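Local coordinates for heat-shock protein cognate (HSC) co-chaperone sgt12 (PDB 3SZ7), which binds endoplasmic reticulum-destined tail-anchored proteins and directs them to the GET pathway, recruiting Hsc70-family and other chaperones through its TPR domain, at residues A43-A52 and D67-Y78; S79-R89 and A98-E109. One frame throughout, in Å; residues are numbered along the deposited sequence.

Contact 1: A43-A52 and D67-Y78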
loop_
_atom_site.group_PDB
_atom_site.type_symbol
_atom_site.label_atom_id
_atom_site.label_comp_id
_atom_site.label_asym_id
_atom_site.label_seq_id
_atom_site.Cartn_x
_atom_site.Cartn_y
_atom_site.Cartn_z
ATOM N N ALA A 43 -12.680 -12.991 3.544
ATOM C CA ALA A 43 -12.548 -11.984 2.492
ATOM C C ALA A 43 -13.272 -10.660 2.767
ATOM O O ALA A 43 -13.613 -9.933 1.838
ATOM C CB ALA A 43 -12.976 -12.565 1.140
ATOM N N ASN A 44 -13.509 -10.340 4.035
ATOM C CA ASN A 44 -14.063 -9.036 4.358
ATOM C C ASN A 44 -13.040 -7.944 4.046
ATOM O O ASN A 44 -11.916 -8.001 4.532
ATOM C CB ASN A 44 -14.482 -8.959 5.821
ATOM C CG ASN A 44 -15.067 -7.613 6.177
ATOM O OD1 ASN A 44 -14.346 -6.693 6.556
ATOM N ND2 ASN A 44 -16.381 -7.481 6.037
ATOM N N PRO A 45 -13.422 -6.955 3.223
ATOM C CA PRO A 45 -12.456 -5.941 2.774
ATOM C C PRO A 45 -11.927 -5.058 3.903
ATOM O O PRO A 45 -10.780 -4.626 3.833
ATOM C CB PRO A 45 -13.254 -5.110 1.769
ATOM C CG PRO A 45 -14.690 -5.349 2.123
ATOM C CD PRO A 45 -14.752 -6.759 2.621
ATOM N N ILE A 46 -12.738 -4.793 4.922
ATOM C CA ILE A 46 -12.259 -4.006 6.053
ATOM C C ILE A 46 -11.218 -4.787 6.839
ATOM O O ILE A 46 -10.143 -4.270 7.133
ATOM C CB ILE A 46 -13.402 -3.570 6.990
ATOM C CG1 ILE A 46 -14.331 -2.600 6.260
ATOM C CG2 ILE A 46 -12.834 -2.909 8.234
ATOM C CD1 ILE A 46 -15.504 -2.137 7.099
ATOM N N TYR A 47 -11.536 -6.037 7.166
ATOM C CA TYR A 47 -10.606 -6.885 7.905
ATOM C C TYR A 47 -9.353 -7.159 7.079
ATOM O O TYR A 47 -8.243 -7.187 7.614
ATOM C CB TYR A 47 -11.258 -8.211 8.299
ATOM C CG TYR A 47 -12.525 -8.085 9.113
ATOM C CD1 TYR A 47 -12.846 -6.900 9.768
ATOM C CD2 TYR A 47 -13.399 -9.157 9.230
ATOM C CE1 TYR A 47 -14.013 -6.792 10.517
ATOM C CE2 TYR A 47 -14.554 -9.059 9.972
ATOM C CZ TYR A 47 -14.859 -7.878 10.610
ATOM O OH TYR A 47 -16.018 -7.790 11.346
ATOM N N LEU A 48 -9.530 -7.364 5.777
ATOM C CA LEU A 48 -8.386 -7.574 4.889
ATOM C C LEU A 48 -7.460 -6.371 4.847
ATOM O O LEU A 48 -6.235 -6.514 4.906
ATOM C CB LEU A 48 -8.840 -7.916 3.470
ATOM C CG LEU A 48 -9.344 -9.342 3.244
ATOM C CD1 LEU A 48 -9.934 -9.463 1.853
ATOM C CD2 LEU A 48 -8.200 -10.325 3.440
ATOM N N SER A 49 -8.039 -5.180 4.732
ATOM C CA SER A 49 -7.224 -3.979 4.601
ATOM C C SER A 49 -6.523 -3.658 5.911
ATOM O O SER A 49 -5.410 -3.138 5.910
ATOM C CB SER A 49 -8.057 -2.799 4.114
ATOM O OG SER A 49 -8.615 -3.094 2.843
ATOM N N ASN A 50 -7.167 -3.989 7.026
ATOM C CA ASN A 50 -6.510 -3.880 8.322
ATOM C C ASN A 50 -5.342 -4.853 8.474
ATOM O O ASN A 50 -4.276 -4.469 8.938
ATOM C CB ASN A 50 -7.512 -4.039 9.471
ATOM C CG ASN A 50 -8.332 -2.784 9.708
ATOM O OD1 ASN A 50 -8.173 -1.781 9.011
ATOM N ND2 ASN A 50 -9.225 -2.837 10.688
ATOM N N ARG A 51 -5.529 -6.107 8.074
ATOM C CA ARG A 51 -4.435 -7.067 8.151
ATOM C C ARG A 51 -3.292 -6.661 7.221
ATOM O O ARG A 51 -2.120 -6.890 7.525
ATOM C CB ARG A 51 -4.898 -8.499 7.853
ATOM C CG ARG A 51 -3.870 -9.544 8.275
ATOM C CD ARG A 51 -4.397 -10.970 8.193
ATOM N NE ARG A 51 -4.720 -11.352 6.824
ATOM C CZ ARG A 51 -5.167 -12.551 6.471
ATOM N NH1 ARG A 51 -5.342 -13.495 7.393
ATOM N NH2 ARG A 51 -5.439 -12.808 5.198
ATOM N N ALA A 52 -3.640 -6.060 6.088
ATOM C CA ALA A 52 -2.630 -5.533 5.168
ATOM C C ALA A 52 -1.771 -4.474 5.849
ATOM O O ALA A 52 -0.561 -4.428 5.648
ATOM C CB ALA A 52 -3.280 -4.965 3.909
ATOM N N ASP A 67 -3.319 -9.270 0.642
ATOM C CA ASP A 67 -4.515 -8.877 1.389
ATOM C C ASP A 67 -5.213 -7.695 0.727
ATOM O O ASP A 67 -6.429 -7.716 0.515
ATOM C CB ASP A 67 -4.171 -8.507 2.830
ATOM C CG ASP A 67 -4.172 -9.703 3.754
ATOM O OD1 ASP A 67 -4.478 -10.825 3.286
ATOM O OD2 ASP A 67 -3.873 -9.517 4.954
ATOM N N ALA A 68 -4.447 -6.647 0.430
ATOM C CA ALA A 68 -5.021 -5.453 -0.169
ATOM C C ALA A 68 -5.630 -5.759 -1.537
ATOM O O ALA A 68 -6.721 -5.293 -1.855
ATOM C CB ALA A 68 -3.976 -4.329 -0.258
ATOM N N GLU A 69 -4.942 -6.566 -2.339
ATOM C CA GLU A 69 -5.476 -6.932 -3.649
ATOM C C GLU A 69 -6.809 -7.648 -3.516
ATOM O O GLU A 69 -7.768 -7.321 -4.210
ATOM C CB GLU A 69 -4.510 -7.832 -4.404
ATOM C CG GLU A 69 -3.324 -7.096 -4.985
ATOM C CD GLU A 69 -2.409 -8.023 -5.743
ATOM O OE1 GLU A 69 -2.299 -9.197 -5.335
ATOM O OE2 GLU A 69 -1.809 -7.584 -6.747
ATOM N N LEU A 70 -6.862 -8.636 -2.634
ATOM C CA LEU A 70 -8.096 -9.384 -2.442
ATOM C C LEU A 70 -9.232 -8.450 -2.030
ATOM O O LEU A 70 -10.358 -8.586 -2.505
ATOM C CB LEU A 70 -7.910 -10.500 -1.413
ATOM C CG LEU A 70 -9.162 -11.372 -1.252
ATOM C CD1 LEU A 70 -9.561 -11.960 -2.597
ATOM C CD2 LEU A 70 -8.919 -12.467 -0.220
ATOM N N ALA A 71 -8.931 -7.493 -1.159
ATOM C CA ALA A 71 -9.927 -6.498 -0.769
ATOM C C ALA A 71 -10.423 -5.679 -1.961
ATOM O O ALA A 71 -11.614 -5.388 -2.057
ATOM C CB ALA A 71 -9.384 -5.585 0.315
ATOM N N THR A 72 -9.518 -5.303 -2.862
ATOM C CA THR A 72 -9.907 -4.530 -4.037
ATOM C C THR A 72 -10.685 -5.378 -5.034
ATOM O O THR A 72 -11.454 -4.846 -5.837
ATOM C CB THR A 72 -8.697 -3.896 -4.768
ATOM O OG1 THR A 72 -7.838 -4.928 -5.272
ATOM C CG2 THR A 72 -7.927 -2.979 -3.833
ATOM N N VAL A 73 -10.480 -6.691 -4.989
ATOM C CA VAL A 73 -11.208 -7.593 -5.872
ATOM C C VAL A 73 -12.635 -7.761 -5.365
ATOM O O VAL A 73 -13.590 -7.739 -6.141
ATOM C CB VAL A 73 -10.528 -8.976 -5.973
ATOM C CG1 VAL A 73 -11.415 -9.952 -6.728
ATOM C CG2 VAL A 73 -9.167 -8.851 -6.649
ATOM N N VAL A 74 -12.769 -7.921 -4.053
ATOM C CA VAL A 74 -14.073 -8.057 -3.409
ATOM C C VAL A 74 -14.871 -6.755 -3.462
ATOM O O VAL A 74 -16.077 -6.760 -3.715
ATOM C CB VAL A 74 -13.916 -8.499 -1.939
ATOM C CG1 VAL A 74 -15.237 -8.365 -1.190
ATOM C CG2 VAL A 74 -13.391 -9.927 -1.881
ATOM N N ASP A 75 -14.188 -5.639 -3.233
ATOM C CA ASP A 75 -14.839 -4.338 -3.187
ATOM C C ASP A 75 -13.967 -3.269 -3.843
ATOM O O ASP A 75 -13.265 -2.528 -3.154
ATOM C CB ASP A 75 -15.132 -3.955 -1.733
ATOM C CG ASP A 75 -16.023 -2.732 -1.622
ATOM O OD1 ASP A 75 -16.338 -2.122 -2.665
ATOM O OD2 ASP A 75 -16.402 -2.375 -0.487
ATOM N N PRO A 76 -14.012 -3.184 -5.181
ATOM C CA PRO A 76 -13.188 -2.220 -5.921
ATOM C C PRO A 76 -13.550 -0.769 -5.603
ATOM O O PRO A 76 -12.827 0.141 -6.010
ATOM C CB PRO A 76 -13.506 -2.537 -7.387
ATOM C CG PRO A 76 -14.827 -3.221 -7.359
ATOM C CD PRO A 76 -14.847 -4.003 -6.077
ATOM N N LYS A 77 -14.651 -0.560 -4.886
ATOM C CA LYS A 77 -15.091 0.789 -4.530
ATOM C C LYS A 77 -14.592 1.219 -3.150
ATOM O O LYS A 77 -14.926 2.300 -2.670
ATOM C CB LYS A 77 -16.617 0.863 -4.552
ATOM C CG LYS A 77 -17.245 0.466 -5.874
ATOM C CD LYS A 77 -17.313 1.635 -6.841
ATOM C CE LYS A 77 -18.397 1.400 -7.886
ATOM N NZ LYS A 77 -18.494 2.517 -8.867
ATOM N N TYR A 78 -13.802 0.366 -2.507
ATOM C CA TYR A 78 -13.308 0.653 -1.160
ATOM C C TYR A 78 -11.945 1.316 -1.248
ATOM O O TYR A 78 -10.933 0.641 -1.416
ATOM C CB TYR A 78 -13.247 -0.632 -0.336
ATOM C CG TYR A 78 -12.775 -0.468 1.084
ATOM C CD1 TYR A 78 -13.163 0.624 1.853
ATOM C CD2 TYR A 78 -11.977 -1.433 1.672
ATOM C CE1 TYR A 78 -12.735 0.756 3.157
ATOM C CE2 TYR A 78 -11.554 -1.310 2.974
ATOM C CZ TYR A 78 -11.934 -0.219 3.713
ATOM O OH TYR A 78 -11.492 -0.129 5.012
#
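Arg51 reaches Asp67 because its CG stands anti to the backbone N (chi1 -165°) and its chain then bends at chi3 (64°), turning the NE/NH2 edge of the guanidinium toward the carboxylate. Most of the contact lies on the antiparallel helix pair of the second tetratricopeptide repeat, helix 45-57 and helix 61-74, whose local axes approach to 8.1 Å at 159°. Arg51 grips side-on, with one nitrogen for each oxygen: NE lies 2.8 Å from Asp67 OD2 and NH2 2.9 Å from Asp67 OD1. Both bonds are nearly straight, both oxygens are met on their syn sides, and the flat groups are almost coplanar, so the pair of bonds fixes the rotation of the buried carboxylate. Thr35 on helix 27-40 takes Arg51 NH1, which ties this salt bridge to the preceding helix.

Next to the salt bridge the helices are kept close by small residues. Ala52 packs its methyl on Asp67 CB and Ala68, while Ala71 fits between Pro45, Leu48 and Ser49, where a methyl lets the backbones come near: the CA atoms of Pro45 and Ala71 are 4.4 Å apart. Leu48 sends CD1 against Leu70 CG at 3.7 Å, and its other branch, CD2, approaches Asp67 OD1. Pro45 suits the first turn of its helix, having no N-H to offer, and its ring packs on Val74 CG1 and Asp75 CB.

At the far end Tyr78, from the type I turn Asp75-Tyr78, lays its ring across the first turn of helix 45-57, crossing Ile46 at about a right angle. Pro45 O lies at the ring edge, near its plane, 3.5 Å from Tyr78 CE2. That same carbonyl accepts from Ser49 N and from the Ser49 hydroxyl, with OG at 2.8 Å from Pro45 O.

Contact 2: S79-R89 and A98-E109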
loop_
_atom_site.group_PDB
_atom_site.type_symbol
_atom_site.label_atom_id
_atom_site.label_comp_id
_atom_site.label_asym_id
_atom_site.label_seq_id
_atom_site.Cartn_x
_atom_site.Cartn_y
_atom_site.Cartn_z
ATOM N N SER A 79 -11.925 2.642 -1.130
ATOM C CA SER A 79 -10.712 3.407 -1.402
ATOM C C SER A 79 -9.540 3.033 -0.499
ATOM O O SER A 79 -8.395 3.044 -0.951
ATOM C CB SER A 79 -10.980 4.919 -1.343
ATOM O OG SER A 79 -11.125 5.366 -0.005
ATOM N N LYS A 80 -9.809 2.704 0.765
ATOM C CA LYS A 80 -8.724 2.377 1.691
ATOM C C LYS A 80 -7.901 1.176 1.217
ATOM O O LYS A 80 -6.679 1.154 1.373
ATOM C CB LYS A 80 -9.240 2.146 3.120
ATOM C CG LYS A 80 -8.144 2.187 4.184
ATOM C CD LYS A 80 -8.696 1.994 5.598
ATOM C CE LYS A 80 -9.542 3.174 6.050
ATOM N NZ LYS A 80 -8.734 4.375 6.407
ATOM N N ALA A 81 -8.564 0.188 0.628
ATOM C CA ALA A 81 -7.872 -0.997 0.135
ATOM C C ALA A 81 -6.877 -0.633 -0.963
ATOM O O ALA A 81 -5.779 -1.183 -1.021
ATOM C CB ALA A 81 -8.869 -2.038 -0.365
ATOM N N TRP A 82 -7.259 0.305 -1.826
ATOM C CA TRP A 82 -6.380 0.740 -2.910
ATOM C C TRP A 82 -5.174 1.489 -2.358
ATOM O O TRP A 82 -4.065 1.374 -2.886
ATOM C CB TRP A 82 -7.126 1.635 -3.901
ATOM C CG TRP A 82 -8.117 0.913 -4.753
ATOM C CD1 TRP A 82 -9.478 1.003 -4.682
ATOM C CD2 TRP A 82 -7.827 -0.010 -5.810
ATOM N NE1 TRP A 82 -10.053 0.194 -5.637
ATOM C CE2 TRP A 82 -9.064 -0.440 -6.335
ATOM C CE3 TRP A 82 -6.645 -0.518 -6.359
ATOM C CZ2 TRP A 82 -9.148 -1.356 -7.388
ATOM C CZ3 TRP A 82 -6.735 -1.426 -7.406
ATOM C CH2 TRP A 82 -7.977 -1.832 -7.909
ATOM N N SER A 83 -5.398 2.265 -1.302
ATOM C CA SER A 83 -4.309 2.995 -0.663
ATOM C C SER A 83 -3.303 2.028 -0.044
ATOM O O SER A 83 -2.091 2.239 -0.131
ATOM C CB SER A 83 -4.848 3.955 0.397
ATOM O OG SER A 83 -3.798 4.738 0.934
ATOM N N ARG A 84 -3.815 0.972 0.587
ATOM C CA ARG A 84 -2.979 -0.076 1.165
ATOM C C ARG A 84 -2.176 -0.781 0.091
ATOM O O ARG A 84 -0.995 -1.055 0.276
ATOM C CB ARG A 84 -3.839 -1.119 1.874
ATOM C CG ARG A 84 -4.606 -0.586 3.049
ATOM C CD ARG A 84 -3.822 -0.749 4.326
ATOM N NE ARG A 84 -4.596 -0.252 5.452
ATOM C CZ ARG A 84 -4.349 0.890 6.079
ATOM N NH1 ARG A 84 -3.326 1.647 5.703
ATOM N NH2 ARG A 84 -5.113 1.266 7.091
ATOM N N LEU A 85 -2.832 -1.086 -1.025
ATOM C CA LEU A 85 -2.181 -1.768 -2.142
ATOM C C LEU A 85 -1.085 -0.896 -2.750
ATOM O O LEU A 85 -0.012 -1.381 -3.105
ATOM C CB LEU A 85 -3.211 -2.122 -3.211
ATOM C CG LEU A 85 -2.671 -2.857 -4.438
ATOM C CD1 LEU A 85 -1.878 -4.082 -4.007
ATOM C CD2 LEU A 85 -3.816 -3.252 -5.364
ATOM N N GLY A 86 -1.368 0.396 -2.868
ATOM C CA GLY A 86 -0.394 1.341 -3.387
ATOM C C GLY A 86 0.873 1.350 -2.557
ATOM O O GLY A 86 1.976 1.301 -3.094
ATOM N N LEU A 87 0.722 1.417 -1.239
ATOM C CA LEU A 87 1.887 1.451 -0.359
ATOM C C LEU A 87 2.655 0.135 -0.412
ATOM O O LEU A 87 3.876 0.125 -0.463
ATOM C CB LEU A 87 1.477 1.778 1.080
ATOM C CG LEU A 87 2.624 1.973 2.074
ATOM C CD1 LEU A 87 3.590 3.043 1.584
ATOM C CD2 LEU A 87 2.078 2.344 3.449
ATOM N N ALA A 88 1.937 -0.980 -0.387
ATOM C CA ALA A 88 2.594 -2.277 -0.441
ATOM C C ALA A 88 3.405 -2.433 -1.726
ATOM O O ALA A 88 4.543 -2.907 -1.699
ATOM C CB ALA A 88 1.572 -3.415 -0.286
ATOM N N ARG A 89 2.829 -2.032 -2.853
ATOM C CA ARG A 89 3.552 -2.129 -4.123
ATOM C C ARG A 89 4.738 -1.168 -4.152
ATOM O O ARG A 89 5.805 -1.502 -4.664
ATOM C CB ARG A 89 2.617 -1.865 -5.301
ATOM C CG ARG A 89 1.592 -2.983 -5.522
ATOM C CD ARG A 89 0.707 -2.708 -6.731
ATOM N NE ARG A 89 -0.163 -3.842 -7.046
ATOM C CZ ARG A 89 -1.179 -3.779 -7.902
ATOM N NH1 ARG A 89 -1.452 -2.637 -8.520
ATOM N NH2 ARG A 89 -1.928 -4.853 -8.137
ATOM N N ALA A 98 2.086 0.577 -8.130
ATOM C CA ALA A 98 1.673 1.500 -7.076
ATOM C C ALA A 98 0.923 2.686 -7.673
ATOM O O ALA A 98 -0.094 3.121 -7.138
ATOM C CB ALA A 98 2.884 1.977 -6.264
ATOM N N LYS A 99 1.419 3.204 -8.792
ATOM C CA LYS A 99 0.761 4.319 -9.454
ATOM C C LYS A 99 -0.672 3.945 -9.834
ATOM O O LYS A 99 -1.613 4.700 -9.568
ATOM C CB LYS A 99 1.549 4.744 -10.694
ATOM C CG LYS A 99 0.860 5.812 -11.538
ATOM C CD LYS A 99 1.726 6.162 -12.743
ATOM C CE LYS A 99 1.085 7.243 -13.609
ATOM N NZ LYS A 99 -0.049 6.720 -14.422
ATOM N N GLU A 100 -0.837 2.770 -10.439
ATOM C CA GLU A 100 -2.164 2.288 -10.826
ATOM C C GLU A 100 -3.095 2.144 -9.623
ATOM O O GLU A 100 -4.257 2.527 -9.688
ATOM C CB GLU A 100 -2.058 0.958 -11.579
ATOM C CG GLU A 100 -1.307 1.080 -12.895
ATOM C CD GLU A 100 -1.150 -0.247 -13.613
ATOM O OE1 GLU A 100 -1.465 -1.300 -13.017
ATOM O OE2 GLU A 100 -0.706 -0.233 -14.779
ATOM N N ALA A 101 -2.581 1.594 -8.525
ATOM C CA ALA A 101 -3.410 1.403 -7.334
ATOM C C ALA A 101 -3.844 2.740 -6.744
ATOM O O ALA A 101 -4.998 2.906 -6.349
ATOM C CB ALA A 101 -2.684 0.570 -6.286
ATOM N N TYR A 102 -2.920 3.692 -6.662
ATOM C CA TYR A 102 -3.283 5.002 -6.122
ATOM C C TYR A 102 -4.298 5.713 -7.012
ATOM O O TYR A 102 -5.206 6.375 -6.515
ATOM C CB TYR A 102 -2.057 5.888 -5.913
ATOM C CG TYR A 102 -1.277 5.550 -4.660
ATOM C CD1 TYR A 102 -1.891 5.573 -3.414
ATOM C CD2 TYR A 102 0.073 5.238 -4.720
ATOM C CE1 TYR A 102 -1.187 5.283 -2.265
ATOM C CE2 TYR A 102 0.787 4.941 -3.582
ATOM C CZ TYR A 102 0.153 4.969 -2.356
ATOM O OH TYR A 102 0.852 4.687 -1.215
ATOM N N GLU A 103 -4.134 5.593 -8.329
ATOM C CA GLU A 103 -5.081 6.207 -9.248
ATOM C C GLU A 103 -6.475 5.622 -9.059
ATOM O O GLU A 103 -7.458 6.353 -9.007
ATOM C CB GLU A 103 -4.624 6.049 -10.695
ATOM C CG GLU A 103 -3.431 6.916 -11.039
ATOM C CD GLU A 103 -2.842 6.588 -12.401
ATOM O OE1 GLU A 103 -3.034 5.449 -12.883
ATOM O OE2 GLU A 103 -2.187 7.474 -12.987
ATOM N N LYS A 104 -6.564 4.302 -8.954
ATOM C CA LYS A 104 -7.861 3.675 -8.724
ATOM C C LYS A 104 -8.430 4.016 -7.346
ATOM O O LYS A 104 -9.652 4.131 -7.174
ATOM C CB LYS A 104 -7.768 2.165 -8.922
ATOM C CG LYS A 104 -7.432 1.777 -10.363
ATOM C CD LYS A 104 -7.578 0.285 -10.596
ATOM C CE LYS A 104 -7.286 -0.076 -12.049
ATOM N NZ LYS A 104 -8.099 0.749 -12.982
ATOM N N GLY A 105 -7.549 4.183 -6.365
ATOM C CA GLY A 105 -7.982 4.574 -5.033
ATOM C C GLY A 105 -8.577 5.967 -5.051
ATOM O O GLY A 105 -9.589 6.234 -4.409
ATOM N N ILE A 106 -7.942 6.856 -5.804
ATOM C CA ILE A 106 -8.389 8.238 -5.906
ATOM C C ILE A 106 -9.767 8.313 -6.566
ATOM O O ILE A 106 -10.641 9.057 -6.112
ATOM C CB ILE A 106 -7.352 9.091 -6.667
ATOM C CG1 ILE A 106 -6.168 9.403 -5.750
ATOM C CG2 ILE A 106 -7.981 10.369 -7.200
ATOM C CD1 ILE A 106 -4.960 9.999 -6.465
ATOM N N GLU A 107 -9.967 7.529 -7.621
ATOM C CA GLU A 107 -11.283 7.444 -8.259
ATOM C C GLU A 107 -12.351 6.888 -7.312
ATOM O O GLU A 107 -13.462 7.415 -7.232
ATOM C CB GLU A 107 -11.212 6.597 -9.537
ATOM C CG GLU A 107 -10.332 7.192 -10.624
ATOM C CD GLU A 107 -10.238 6.302 -11.849
ATOM O OE1 GLU A 107 -10.705 5.144 -11.786
ATOM O OE2 GLU A 107 -9.697 6.763 -12.877
ATOM N N ALA A 108 -12.012 5.828 -6.589
ATOM C CA ALA A 108 -12.952 5.211 -5.659
ATOM C C ALA A 108 -13.302 6.155 -4.513
ATOM O O ALA A 108 -14.440 6.178 -4.039
ATOM C CB ALA A 108 -12.388 3.907 -5.115
ATOM N N GLU A 109 -12.323 6.939 -4.074
ATOM C CA GLU A 109 -12.510 7.834 -2.929
ATOM C C GLU A 109 -13.535 8.923 -3.249
ATOM O O GLU A 109 -14.223 9.436 -2.357
ATOM C CB GLU A 109 -11.164 8.433 -2.498
ATOM C CG GLU A 109 -11.184 9.169 -1.153
ATOM C CD GLU A 109 -11.382 10.668 -1.312
ATOM O OE1 GLU A 109 -11.346 11.144 -2.462
ATOM O OE2 GLU A 109 -11.576 11.373 -0.293
HETATM O O HOH W 1 -14.242 4.408 -1.163
HETATM O O HOH W 2 -0.708 4.877 1.183
HETATM O O HOH W 3 -3.403 -2.400 -10.857
#
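Trp82 and Gly105 meet where the packing is closest, with Trp82 CB only 3.3 Å from Gly105 CA; glycine suits a place where a CB would collide with Trp82 CB. With CG anti to its carbonyl carbon (chi1 -72°), Trp82 brings the indole over Lys104 and Ala101, a knob among Ala101, Lys104, Gly105 and Ala108. The aliphatic part of Lys104 covers one face of the Trp82 six-membered ring, CB standing 3.7 Å from the centroid, a CH-pi contact. Helices 79-91 and 95-109 form the antiparallel pair of the third tetratricopeptide repeat, the axes of 79-89 and 98-109 approaching to 7.8 Å, and a second glycine serves it likewise: Gly86 CA lies over a face of the Tyr102 ring. Between the two aromatics Ala101 is a knob in the other direction, seated among Trp82, Leu85, Gly86 and Arg89.

No direct hydrogen bond joins the segments, and towards the margins water takes over. One water lies in the Tyr102 ring plane, 2.9 Å from Tyr102 OH, and also bonds Ser83 OG. The charged ends of Arg89 and Glu100 do not touch; another water spans Arg89 NH1, which also hydrogen-bonds Gly97 O, and Glu100 OE1, 3.1 Å from each.

Contact 1 and contact 2 are consecutive hairpins of the TPR array, their centres about 11 Å apart, and the chain runs from Tyr78 straight into Ser79. Helix 79-91 packs against contact 1, with Ala81 CB 3.4 Å from Ser49 OG. Polar links join them as well. The indole nitrogen of the Trp82 knob, NE1, lies 2.8 Å from Pro76 O, a probable hydrogen bond to the turn closing contact 1. Further along, Arg89 NH2 forms a salt bridge with Glu69 OE2 at 3.1 Å, so Arg89, a member of contact 2, also bonds to helix 61-74. No ligand marks a binding site here; the TPR domain these contacts build binds ssa1, sse1, hsp104 and hsc82.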